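Local atomic coordinates of ALDH21) (Physcomitrella patens subsp. patens, PDB entry 5MZ5), a protein that oxidises succinic semialdehyde using NADP(+), as a member of the aldehyde dehydrogenase family, and may also act on glyceraldehyde 3-phosphate. Residues Ala91-Met95 and Glu233-Ala238; Pro201-Val205 and Ala497-Leu502. All blocks are in the same frame, centred on the assembly; numbering follows the deposited sequence.

Contact 1 of 2, residues Ala91-Met95 and Glu233-Ala238; sequences AMAAM and ELPLGA
Two methionine sulfurs converge on one atom of a proline ring: CD of Pro235 lies 3.8 Å from SD of Met92 and 3.7 Å from SD of Met95. The two thioethers arrive differently. Met95 and Pro235 point at each other end on, whereas the Met92 side chain passes Pro235 at a slant. Met92 can do this because it is bent at both chi2 and chi3 (-67° and -84°), which brings its sulfur round to Ala238, with SD 3.5 Å from CB, and to CD1 of Leu234 at 4.1 Å. Met95 stays straight as far as SD and turns only at its methyl, whose CE rests 3.4 Å from the backbone O of Glu233. Farther round the ring, CB of Ala91 meets CB of Pro235 at 4.0 Å; a methyl this small lets the last turn of the helix come close to the proline. No hydrogen bond crosses the contact, so the fit rests on flexible, polarisable thioethers moulded to a rigid ring. Pro235 also begins a type II beta turn, closed by Ala238 N to Pro235 O at 3.2 Å, and the positive phi of Gly237 suits glycine at the third position. Ala238 thereby faces Met92. The carboxylate of Glu233 leads away to a salt bridge with Lys106 on helix 97-113, which also packs against Met95. The contact thus seats the C-terminal end of helix 75-94 against a helix-to-strand connection, the loop leading into edge strand 239-241 of the Rossmann-type nucleotide-binding sheet of an aldehyde dehydrogenase.

Contact 2 of 2, residues Pro201-Val205 and Ala497-Leu502; sequences PAIAV and AMDDML
The last turn of helix 193-205 lies against the end of helix 494-500, the backbones nearest where CA of Pro201 is 5.0 Å from CA of Met498. The compact ring of Pro201 and the small methyl of Ala497 allow so close an approach, CG of Pro201 meeting CB of Ala497 at 3.6 Å. CB of the same proline touches CG of Met498 at 3.5 Å. Met498 runs straight to its sulfur and then bends at chi3 (73°), placing CE 3.7 Å from CB of Ala204. Val205 slides past it in the opposing direction, CG2 against CB of Met498. Its other branch, CG1, is anti to the backbone N (chi1 154°) and reaches CD2 of Leu502 at 3.7 Å, the two side chains crossing at a slant. Met501, extended beyond CG, lays SD 3.5 Å from N of Ala202. An alanine at Met498 would keep CB beside Val205 but lack the atoms beyond it, which would probably leave a gap beside Ala204 and Pro201. Ala497 lies about 7 Å, side chain to side chain, from Arg475 and Glu285, which bind succinate and NADP(+) respectively when those ligands are present; this is buried, apolar helix-to-helix packing in the aldehyde dehydrogenase fold, close to the substrate and cofactor sites.

From the N terminus, the chain first lays down helix 75-94, whose end waits for contact 1 while helix 193-205 is built. That helix supplies the first half of contact 2 before residues 233-238 return to 91-95 and close a loop with 137 residues between its segments. Contact 2 closes much later, when 497-502 comes back across 291 intervening residues. The loops therefore cross rather than nest. Contact 1 ties an early helix to the entry of strand 239-241; contact 2 ties helix 193-205 to the C-terminal helix 494-500. The contacts do not touch: their centres are 14 Å apart and their nearest atoms about 5 Å. Helix 97-113 bridges them, its Arg100 touching Met95 and hydrogen-bonding to O of Ala204.

Contact 1 of 2, residues Ala91-Met95 and Glu233-Ala238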
loop_
_atom_site.group_PDB
_atom_site.type_symbol
_atom_site.label_atom_id
_atom_site.label_comp_id
_atom_site.label_asym_id
_atom_site.label_seq_id
_atom_site.Cartn_x
_atom_site.Cartn_y
_atom_site.Cartn_z
ATOM N N ALA A 91 -0.045 -29.432 1.209
ATOM C CA ALA A 91 -1.372 -29.270 1.825
ATOM C C ALA A 91 -1.473 -27.961 2.634
ATOM O O ALA A 91 -2.536 -27.357 2.667
ATOM C CB ALA A 91 -1.733 -30.471 2.687
ATOM N N MET A 92 -0.359 -27.512 3.241
ATOM C CA MET A 92 -0.288 -26.241 3.978
ATOM C C MET A 92 -0.511 -25.081 2.985
ATOM O O MET A 92 -1.335 -24.202 3.243
ATOM C CB MET A 92 1.085 -26.082 4.663
ATOM C CG MET A 92 1.250 -26.888 5.940
ATOM S SD MET A 92 0.163 -26.290 7.232
ATOM C CE MET A 92 1.089 -24.972 7.881
ATOM N N ALA A 93 0.184 -25.138 1.818
ATOM C CA ALA A 93 0.112 -24.156 0.732
ATOM C C ALA A 93 -1.254 -24.150 0.008
ATOM O O ALA A 93 -1.629 -23.117 -0.532
ATOM C CB ALA A 93 1.250 -24.391 -0.257
ATOM N N ALA A 94 -2.002 -25.276 0.025
ATOM C CA ALA A 94 -3.327 -25.425 -0.601
ATOM C C ALA A 94 -4.503 -25.031 0.326
ATOM O O ALA A 94 -5.631 -24.943 -0.140
ATOM C CB ALA A 94 -3.524 -26.853 -1.127
ATOM N N MET A 95 -4.258 -24.823 1.626
ATOM C CA MET A 95 -5.317 -24.398 2.548
ATOM C C MET A 95 -5.908 -23.053 2.076
ATOM O O MET A 95 -5.168 -22.166 1.613
ATOM C CB MET A 95 -4.731 -24.148 3.946
ATOM C CG MET A 95 -4.373 -25.402 4.708
ATOM S SD MET A 95 -3.530 -24.990 6.239
ATOM C CE MET A 95 -4.944 -24.639 7.333
ATOM N N GLU A 233 -8.429 -28.598 10.926
ATOM C CA GLU A 233 -8.093 -27.790 9.740
ATOM C C GLU A 233 -6.595 -27.829 9.416
ATOM O O GLU A 233 -6.215 -27.658 8.258
ATOM C CB GLU A 233 -8.493 -26.314 9.939
ATOM C CG GLU A 233 -9.980 -26.019 9.861
ATOM C CD GLU A 233 -10.734 -26.018 11.175
ATOM O OE1 GLU A 233 -10.304 -26.712 12.125
ATOM O OE2 GLU A 233 -11.791 -25.349 11.236
ATOM N N LEU A 234 -5.753 -28.024 10.439
ATOM C CA LEU A 234 -4.308 -28.051 10.270
ATOM C C LEU A 234 -3.839 -29.408 9.738
ATOM O O LEU A 234 -4.063 -30.415 10.399
ATOM C CB LEU A 234 -3.620 -27.648 11.590
ATOM C CG LEU A 234 -2.202 -27.083 11.504
ATOM C CD1 LEU A 234 -2.143 -25.805 10.643
ATOM C CD2 LEU A 234 -1.663 -26.822 12.896
ATOM N N PRO A 235 -3.262 -29.469 8.505
ATOM C CA PRO A 235 -2.832 -30.768 7.943
ATOM C C PRO A 235 -1.882 -31.573 8.838
ATOM O O PRO A 235 -1.119 -30.993 9.602
ATOM C CB PRO A 235 -2.146 -30.376 6.624
ATOM C CG PRO A 235 -2.751 -29.048 6.258
ATOM C CD PRO A 235 -2.961 -28.361 7.572
ATOM N N LEU A 236 -1.927 -32.909 8.726
ATOM C CA LEU A 236 -1.044 -33.804 9.477
ATOM C C LEU A 236 0.418 -33.569 9.064
ATOM O O LEU A 236 0.723 -33.488 7.874
ATOM C CB LEU A 236 -1.451 -35.260 9.237
ATOM C CG LEU A 236 -0.818 -36.288 10.162
ATOM C CD1 LEU A 236 -1.470 -36.241 11.557
ATOM C CD2 LEU A 236 -0.909 -37.691 9.542
ATOM N N GLY A 237 1.282 -33.394 10.054
ATOM C CA GLY A 237 2.697 -33.113 9.832
ATOM C C GLY A 237 3.047 -31.648 9.666
ATOM O O GLY A 237 4.212 -31.328 9.435
ATOM N N ALA A 238 2.052 -30.737 9.798
ATOM C CA ALA A 238 2.234 -29.274 9.686
ATOM C C ALA A 238 3.149 -28.734 10.795
ATOM O O ALA A 238 3.774 -27.670 10.644
ATOM C CB ALA A 238 0.889 -28.583 9.769
#

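Contact 2 of 2, residues Pro201-Val205 and Ala497-Leu502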
loop_
_atom_site.group_PDB
_atom_site.type_symbol
_atom_site.label_atom_id
_atom_site.label_comp_id
_atom_site.label_asym_id
_atom_site.label_seq_id
_atom_site.Cartn_x
_atom_site.Cartn_y
_atom_site.Cartn_z
ATOM N N PRO A 201 2.696 -16.322 12.697
ATOM C CA PRO A 201 2.912 -15.981 11.271
ATOM C C PRO A 201 3.116 -17.182 10.326
ATOM O O PRO A 201 2.677 -17.102 9.183
ATOM C CB PRO A 201 4.132 -15.046 11.298
ATOM C CG PRO A 201 4.781 -15.279 12.573
ATOM C CD PRO A 201 3.744 -15.710 13.548
ATOM N N ALA A 202 3.719 -18.300 10.793
ATOM C CA ALA A 202 3.902 -19.517 9.981
ATOM C C ALA A 202 2.552 -20.118 9.577
ATOM O O ALA A 202 2.360 -20.473 8.419
ATOM C CB ALA A 202 4.733 -20.539 10.730
ATOM N N ILE A 203 1.612 -20.179 10.523
ATOM C CA ILE A 203 0.248 -20.660 10.291
ATOM C C ILE A 203 -0.538 -19.633 9.415
ATOM O O ILE A 203 -1.202 -20.045 8.476
ATOM C CB ILE A 203 -0.475 -20.999 11.625
ATOM C CG1 ILE A 203 0.235 -22.174 12.342
ATOM C CG2 ILE A 203 -1.968 -21.309 11.386
ATOM C CD1 ILE A 203 -0.123 -22.360 13.826
ATOM N N ALA A 204 -0.390 -18.320 9.682
ATOM C CA ALA A 204 -1.065 -17.261 8.922
ATOM C C ALA A 204 -0.699 -17.281 7.427
ATOM O O ALA A 204 -1.527 -16.941 6.580
ATOM C CB ALA A 204 -0.754 -15.892 9.532
ATOM N N VAL A 205 0.533 -17.708 7.117
ATOM C CA VAL A 205 1.087 -17.808 5.781
ATOM C C VAL A 205 0.839 -19.194 5.130
ATOM O O VAL A 205 0.583 -19.266 3.933
ATOM C CB VAL A 205 2.582 -17.408 5.832
ATOM C CG1 VAL A 205 3.400 -18.042 4.714
ATOM C CG2 VAL A 205 2.726 -15.890 5.836
ATOM N N ALA A 497 6.982 -10.544 10.331
ATOM C CA ALA A 497 7.474 -11.930 10.401
ATOM C C ALA A 497 6.901 -12.725 9.223
ATOM O O ALA A 497 7.635 -13.494 8.602
ATOM C CB ALA A 497 7.083 -12.587 11.714
ATOM N N MET A 498 5.609 -12.466 8.862
ATOM C CA MET A 498 4.958 -13.101 7.707
ATOM C C MET A 498 5.694 -12.822 6.400
ATOM O O MET A 498 5.839 -13.738 5.603
ATOM C CB MET A 498 3.496 -12.678 7.586
ATOM C CG MET A 498 2.642 -13.305 8.623
ATOM S SD MET A 498 1.029 -12.533 8.711
ATOM C CE MET A 498 0.305 -13.209 7.170
ATOM N N ASP A 499 6.190 -11.578 6.198
ATOM C CA ASP A 499 6.967 -11.200 5.007
ATOM C C ASP A 499 8.173 -12.122 4.754
ATOM O O ASP A 499 8.414 -12.517 3.613
ATOM C CB ASP A 499 7.447 -9.744 5.108
ATOM C CG ASP A 499 6.490 -8.738 4.532
ATOM O OD1 ASP A 499 6.138 -8.871 3.325
ATOM O OD2 ASP A 499 6.137 -7.776 5.257
ATOM N N ASP A 500 8.909 -12.485 5.826
ATOM C CA ASP A 500 10.077 -13.359 5.748
ATOM C C ASP A 500 9.732 -14.827 5.458
ATOM O O ASP A 500 10.591 -15.574 4.994
ATOM C CB ASP A 500 10.938 -13.219 7.016
ATOM C CG ASP A 500 11.535 -11.818 7.162
ATOM O OD1 ASP A 500 12.057 -11.285 6.165
ATOM O OD2 ASP A 500 11.403 -11.231 8.236
ATOM N N MET A 501 8.476 -15.228 5.707
ATOM C CA MET A 501 7.964 -16.577 5.434
ATOM C C MET A 501 7.248 -16.650 4.075
ATOM O O MET A 501 6.603 -17.650 3.743
ATOM C CB MET A 501 7.041 -17.021 6.566
ATOM C CG MET A 501 7.796 -17.306 7.821
ATOM S SD MET A 501 6.747 -17.500 9.255
ATOM C CE MET A 501 7.975 -17.396 10.561
ATOM N N LEU A 502 7.370 -15.576 3.289
ATOM C CA LEU A 502 6.737 -15.461 1.978
ATOM C C LEU A 502 7.749 -15.204 0.883
ATOM O O LEU A 502 8.712 -14.475 1.088
ATOM C CB LEU A 502 5.655 -14.356 1.979
ATOM C CG LEU A 502 4.341 -14.686 2.703
ATOM C CD1 LEU A 502 3.547 -13.422 3.009
ATOM C CD2 LEU A 502 3.477 -15.657 1.918
#